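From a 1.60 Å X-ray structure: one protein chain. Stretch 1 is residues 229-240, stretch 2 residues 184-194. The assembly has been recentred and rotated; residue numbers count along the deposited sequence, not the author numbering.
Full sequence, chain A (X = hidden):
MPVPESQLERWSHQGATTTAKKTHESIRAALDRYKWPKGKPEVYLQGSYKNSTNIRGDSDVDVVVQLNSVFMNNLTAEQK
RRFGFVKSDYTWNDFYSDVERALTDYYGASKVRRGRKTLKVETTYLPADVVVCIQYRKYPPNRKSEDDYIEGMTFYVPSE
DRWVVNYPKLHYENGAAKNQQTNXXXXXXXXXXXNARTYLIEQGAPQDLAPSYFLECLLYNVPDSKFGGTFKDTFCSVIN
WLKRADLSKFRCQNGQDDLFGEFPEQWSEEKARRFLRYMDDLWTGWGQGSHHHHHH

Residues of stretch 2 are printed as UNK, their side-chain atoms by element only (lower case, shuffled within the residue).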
# COMPACT_ATOMS: atom_id res chain seq x y z
N GLY A 229 18.41 -3.41 -17.15
CA GLY A 229 19.39 -4.32 -17.73
C GLY A 229 18.95 -5.77 -17.73
O GLY A 229 18.46 -6.30 -18.74
N THR A 230 19.14 -6.43 -16.60
CA THR A 230 18.66 -7.79 -16.38
C THR A 230 18.16 -7.87 -14.96
O THR A 230 18.46 -7.02 -14.12
CB THR A 230 19.75 -8.85 -16.59
OG1 THR A 230 20.78 -8.69 -15.61
CG2 THR A 230 20.37 -8.74 -17.98
N PHE A 231 17.41 -8.94 -14.66
CA PHE A 231 16.98 -9.10 -13.28
C PHE A 231 18.15 -9.45 -12.38
O PHE A 231 18.15 -9.06 -11.21
CB PHE A 231 15.86 -10.13 -13.20
CG PHE A 231 14.55 -9.60 -13.68
CD1 PHE A 231 13.84 -8.70 -12.90
CD2 PHE A 231 14.05 -9.95 -14.92
CE1 PHE A 231 12.64 -8.16 -13.34
CE2 PHE A 231 12.85 -9.41 -15.37
CZ PHE A 231 12.14 -8.53 -14.58
N LYS A 232 19.16 -10.16 -12.88
CA LYS A 232 20.33 -10.47 -12.06
C LYS A 232 21.08 -9.19 -11.68
O LYS A 232 21.46 -9.00 -10.52
CB LYS A 232 21.27 -11.43 -12.79
CG LYS A 232 20.76 -12.86 -12.84
CD LYS A 232 21.68 -13.77 -13.63
CE LYS A 232 22.74 -14.40 -12.76
NZ LYS A 232 23.41 -15.47 -13.54
N ASP A 233 21.30 -8.31 -12.66
CA ASP A 233 21.98 -7.06 -12.37
C ASP A 233 21.15 -6.18 -11.45
O ASP A 233 21.69 -5.49 -10.58
CB ASP A 233 22.31 -6.31 -13.66
CG ASP A 233 23.33 -7.06 -14.51
OD1 ASP A 233 24.23 -7.70 -13.93
OD2 ASP A 233 23.23 -7.01 -15.75
N THR A 234 19.82 -6.19 -11.63
CA THR A 234 18.96 -5.40 -10.77
C THR A 234 18.96 -5.95 -9.35
O THR A 234 19.10 -5.19 -8.39
CB THR A 234 17.54 -5.35 -11.34
OG1 THR A 234 17.56 -4.69 -12.60
CG2 THR A 234 16.62 -4.59 -10.39
N PHE A 235 18.82 -7.27 -9.21
CA PHE A 235 18.83 -7.88 -7.88
C PHE A 235 20.06 -7.43 -7.11
O PHE A 235 19.96 -6.93 -5.99
CB PHE A 235 18.77 -9.41 -8.00
CG PHE A 235 18.56 -10.14 -6.68
CD1 PHE A 235 19.59 -10.22 -5.75
CD2 PHE A 235 17.36 -10.78 -6.40
CE1 PHE A 235 19.42 -10.90 -4.55
CE2 PHE A 235 17.18 -11.47 -5.19
CZ PHE A 235 18.21 -11.52 -4.27
N CYS A 236 21.24 -7.55 -7.73
CA CYS A 236 22.48 -7.26 -7.02
C CYS A 236 22.69 -5.77 -6.84
O CYS A 236 23.15 -5.32 -5.78
CB CYS A 236 23.66 -7.89 -7.76
SG CYS A 236 23.63 -9.67 -7.63
N SER A 237 22.37 -4.97 -7.86
CA SER A 237 22.59 -3.53 -7.75
C SER A 237 21.69 -2.93 -6.68
O SER A 237 22.12 -2.06 -5.91
CB SER A 237 22.35 -2.83 -9.09
OG SER A 237 23.34 -3.22 -10.04
N VAL A 238 20.44 -3.40 -6.59
CA VAL A 238 19.52 -2.89 -5.58
C VAL A 238 19.99 -3.29 -4.19
O VAL A 238 20.08 -2.45 -3.28
CB VAL A 238 18.09 -3.40 -5.86
CG1 VAL A 238 17.21 -3.18 -4.64
CG2 VAL A 238 17.50 -2.70 -7.10
N ILE A 239 20.29 -4.58 -3.99
CA ILE A 239 20.63 -5.06 -2.65
C ILE A 239 21.95 -4.47 -2.19
O ILE A 239 22.11 -4.08 -1.03
CB ILE A 239 20.65 -6.60 -2.60
CG1 ILE A 239 19.24 -7.17 -2.80
CG2 ILE A 239 21.29 -7.08 -1.28
CD1 ILE A 239 18.22 -6.77 -1.70
N ASN A 240 22.92 -4.36 -3.10
CA ASN A 240 24.21 -3.80 -2.71
C ASN A 240 24.10 -2.32 -2.37
O ASN A 240 24.80 -1.85 -1.46
CB ASN A 240 25.24 -4.03 -3.80
CG ASN A 240 25.79 -5.44 -3.76
OD1 ASN A 240 25.96 -6.01 -2.68
ND2 ASN A 240 26.06 -6.02 -4.92
N UNK A 184 10.14 0.97 -16.88
CA UNK A 184 9.15 -0.02 -16.47
C UNK A 184 9.77 -1.20 -15.73
O UNK A 184 9.17 -2.27 -15.64
c UNK A 184 6.78 0.36 -19.54
o UNK A 184 7.37 0.07 -20.59
c UNK A 184 8.31 -0.48 -17.68
o UNK A 184 5.53 0.37 -19.44
c UNK A 184 7.59 0.71 -18.31
N UNK A 185 10.95 -1.01 -15.14
CA UNK A 185 11.59 -2.05 -14.35
C UNK A 185 11.22 -2.01 -12.88
O UNK A 185 11.41 -3.01 -12.18
c UNK A 185 14.88 -6.16 -15.39
c UNK A 185 13.67 -2.58 -15.71
c UNK A 185 13.12 -1.94 -14.46
c UNK A 185 15.27 -6.30 -16.73
c UNK A 185 14.33 -4.97 -14.93
c UNK A 185 13.76 -2.02 -16.95
c UNK A 185 14.58 -4.09 -17.17
c UNK A 185 14.17 -3.91 -15.83
c UNK A 185 15.12 -5.28 -17.63
n UNK A 185 14.32 -2.92 -17.83
N UNK A 186 10.71 -0.88 -12.38
CA UNK A 186 10.48 -0.75 -10.94
C UNK A 186 9.45 -1.77 -10.44
O UNK A 186 9.70 -2.49 -9.47
c UNK A 186 10.06 0.68 -10.61
c UNK A 186 9.72 0.92 -9.15
c UNK A 186 9.13 1.37 -6.47
c UNK A 186 8.51 1.49 -8.77
c UNK A 186 8.20 1.71 -7.45
c UNK A 186 10.33 0.81 -6.82
o UNK A 186 8.80 1.58 -5.15
c UNK A 186 10.63 0.59 -8.15
N UNK A 187 8.30 -1.85 -11.09
CA UNK A 187 7.27 -2.75 -10.56
C UNK A 187 7.66 -4.22 -10.72
O UNK A 187 7.46 -5.00 -9.78
c UNK A 187 5.43 -1.04 -10.95
n UNK A 187 3.43 0.82 -9.84
c UNK A 187 5.37 -0.72 -9.48
c UNK A 187 4.80 0.68 -9.26
c UNK A 187 5.91 -2.46 -11.20
N UNK A 188 8.20 -4.66 -11.87
CA UNK A 188 8.69 -6.05 -11.93
C UNK A 188 9.73 -6.35 -10.87
O UNK A 188 9.79 -7.47 -10.36
c UNK A 188 9.28 -6.18 -13.34
c UNK A 188 8.52 -5.14 -14.15
c UNK A 188 8.28 -4.00 -13.19
N UNK A 189 10.56 -5.36 -10.52
CA UNK A 189 11.58 -5.60 -9.50
C UNK A 189 10.94 -5.78 -8.13
O UNK A 189 11.35 -6.66 -7.36
c UNK A 189 13.63 -4.64 -8.39
o UNK A 189 13.27 -4.43 -10.76
c UNK A 189 12.59 -4.44 -9.50
N UNK A 190 9.93 -4.97 -7.80
CA UNK A 190 9.20 -5.18 -6.56
C UNK A 190 8.65 -6.59 -6.50
O UNK A 190 8.76 -7.29 -5.49
c UNK A 190 8.63 -2.75 -6.17
c UNK A 190 7.14 -4.55 -5.27
c UNK A 190 7.52 -1.69 -6.24
c UNK A 190 8.06 -4.15 -6.41
N UNK A 191 8.04 -7.04 -7.60
CA UNK A 191 7.43 -8.36 -7.60
C UNK A 191 8.49 -9.45 -7.46
O UNK A 191 8.27 -10.43 -6.75
n UNK A 191 5.09 -8.01 -11.34
c UNK A 191 5.06 -7.10 -12.31
c UNK A 191 5.43 -7.56 -8.93
n UNK A 191 5.71 -7.33 -13.45
n UNK A 191 4.36 -5.97 -12.17
c UNK A 191 4.44 -7.89 -10.04
c UNK A 191 6.59 -8.57 -8.86
N UNK A 192 9.63 -9.28 -8.13
CA UNK A 192 10.74 -10.21 -7.99
C UNK A 192 11.14 -10.36 -6.53
O UNK A 192 11.27 -11.48 -6.02
c UNK A 192 11.93 -9.73 -8.81
c UNK A 192 13.16 -10.64 -8.66
c UNK A 192 14.96 -8.54 -8.23
s UNK A 192 14.65 -9.90 -9.37
N UNK A 193 11.31 -9.25 -5.82
CA UNK A 193 11.71 -9.35 -4.42
C UNK A 193 10.59 -9.91 -3.55
O UNK A 193 10.86 -10.67 -2.61
c UNK A 193 12.20 -8.00 -3.90
c UNK A 193 15.97 -8.17 -4.30
c UNK A 193 15.17 -6.25 -5.50
c UNK A 193 14.66 -8.46 -3.91
c UNK A 193 13.86 -6.57 -5.12
c UNK A 193 16.22 -7.07 -5.09
c UNK A 193 13.60 -7.67 -4.33
N UNK A 194 9.33 -9.55 -3.83
CA UNK A 194 8.23 -10.17 -3.10
C UNK A 194 8.22 -11.68 -3.27
O UNK A 194 8.01 -12.42 -2.30
c UNK A 194 5.23 -7.79 -3.56
n UNK A 194 3.24 -6.50 -3.29
c UNK A 194 6.89 -9.58 -3.57
c UNK A 194 6.57 -8.23 -3.00
c UNK A 194 4.70 -6.54 -2.94

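Position 184 carries three carbons in a row, the last holding two oxygens, and reaches nothing on stretch 1; the carboxylate makes it Glu 184, left exposed. Position 185 has one carbon leading into fused five- and six-membered rings with eight carbons and one nitrogen. It points toward stretch 1, and its six-membered ring lies against Gly 229, Thr 230 and Phe 231. This indole is Trp 185: CZ2 of Trp 185 is 3.7 Å from O of Gly 229, CH2 of Trp 185 is 3.7 Å from CA of Thr 230, and the edge of the indole meets the face of Phe 231, six-membered ring centroids 4.7 Å apart.

Position 186, one carbon and a six-carbon ring bearing an oxygen, points away: Tyr 186. Position 187, four carbons ending in nitrogen, reaches nothing on stretch 1 and is Lys 187. Both use their polar ends elsewhere in the structure.

At 188 three carbons close a ring onto the backbone nitrogen and touch the edge of the Phe 231 ring. This is Pro 188, its CB 3.9 Å from CE1 of Phe 231. Position 189 has one carbon carrying an oxygen and a carbon, packed against Thr 234: the fork of Thr 189. Its OG1 donates to O of Trp 185 at 2.7 Å, four residues back, and packs 3.4 Å from CG2 of Thr 234. The CA atoms of Thr 189 and Phe 231 are 7.5 Å apart.

Position 190, four carbons forked at the first with one arm two long, is Ile 190; position 191, three carbons, a nitrogen, then a carbon with two more nitrogens, is Arg 191. Neither touches stretch 1.

Position 192 is an unbranched chain of two carbons, sulfur and carbon, bridging Phe 231 and Phe 235: Met 192. Its SD lies 3.8 Å from CD1 of Phe 231, its CE 3.8 Å from CD2 of Phe 235. Position 193, one carbon and a bare six-carbon ring, meets Phe 235, Val 238 and Ile 239. It is Phe 193, its CE1 3.6 Å from CE2 of Phe 235. Position 194, four carbons ending in nitrogen, is Lys 194, out of reach.

The helices cross at 78°, and no hydrogen bond joins the stretches. Helix positions 188, 189, 192 and 193, with 185 four residues before 189, meet 229, 230, 231, 234, 235, 238 and 239. The contact is packing, burying 573 Å² in all: aromatic rings and a thioether fill the crossing, while OG1 of Thr 230 caps its helix, accepting from N of Asp 233 at 3.0 Å.

Stretch 2 184-194: EWYKPTIRMFK
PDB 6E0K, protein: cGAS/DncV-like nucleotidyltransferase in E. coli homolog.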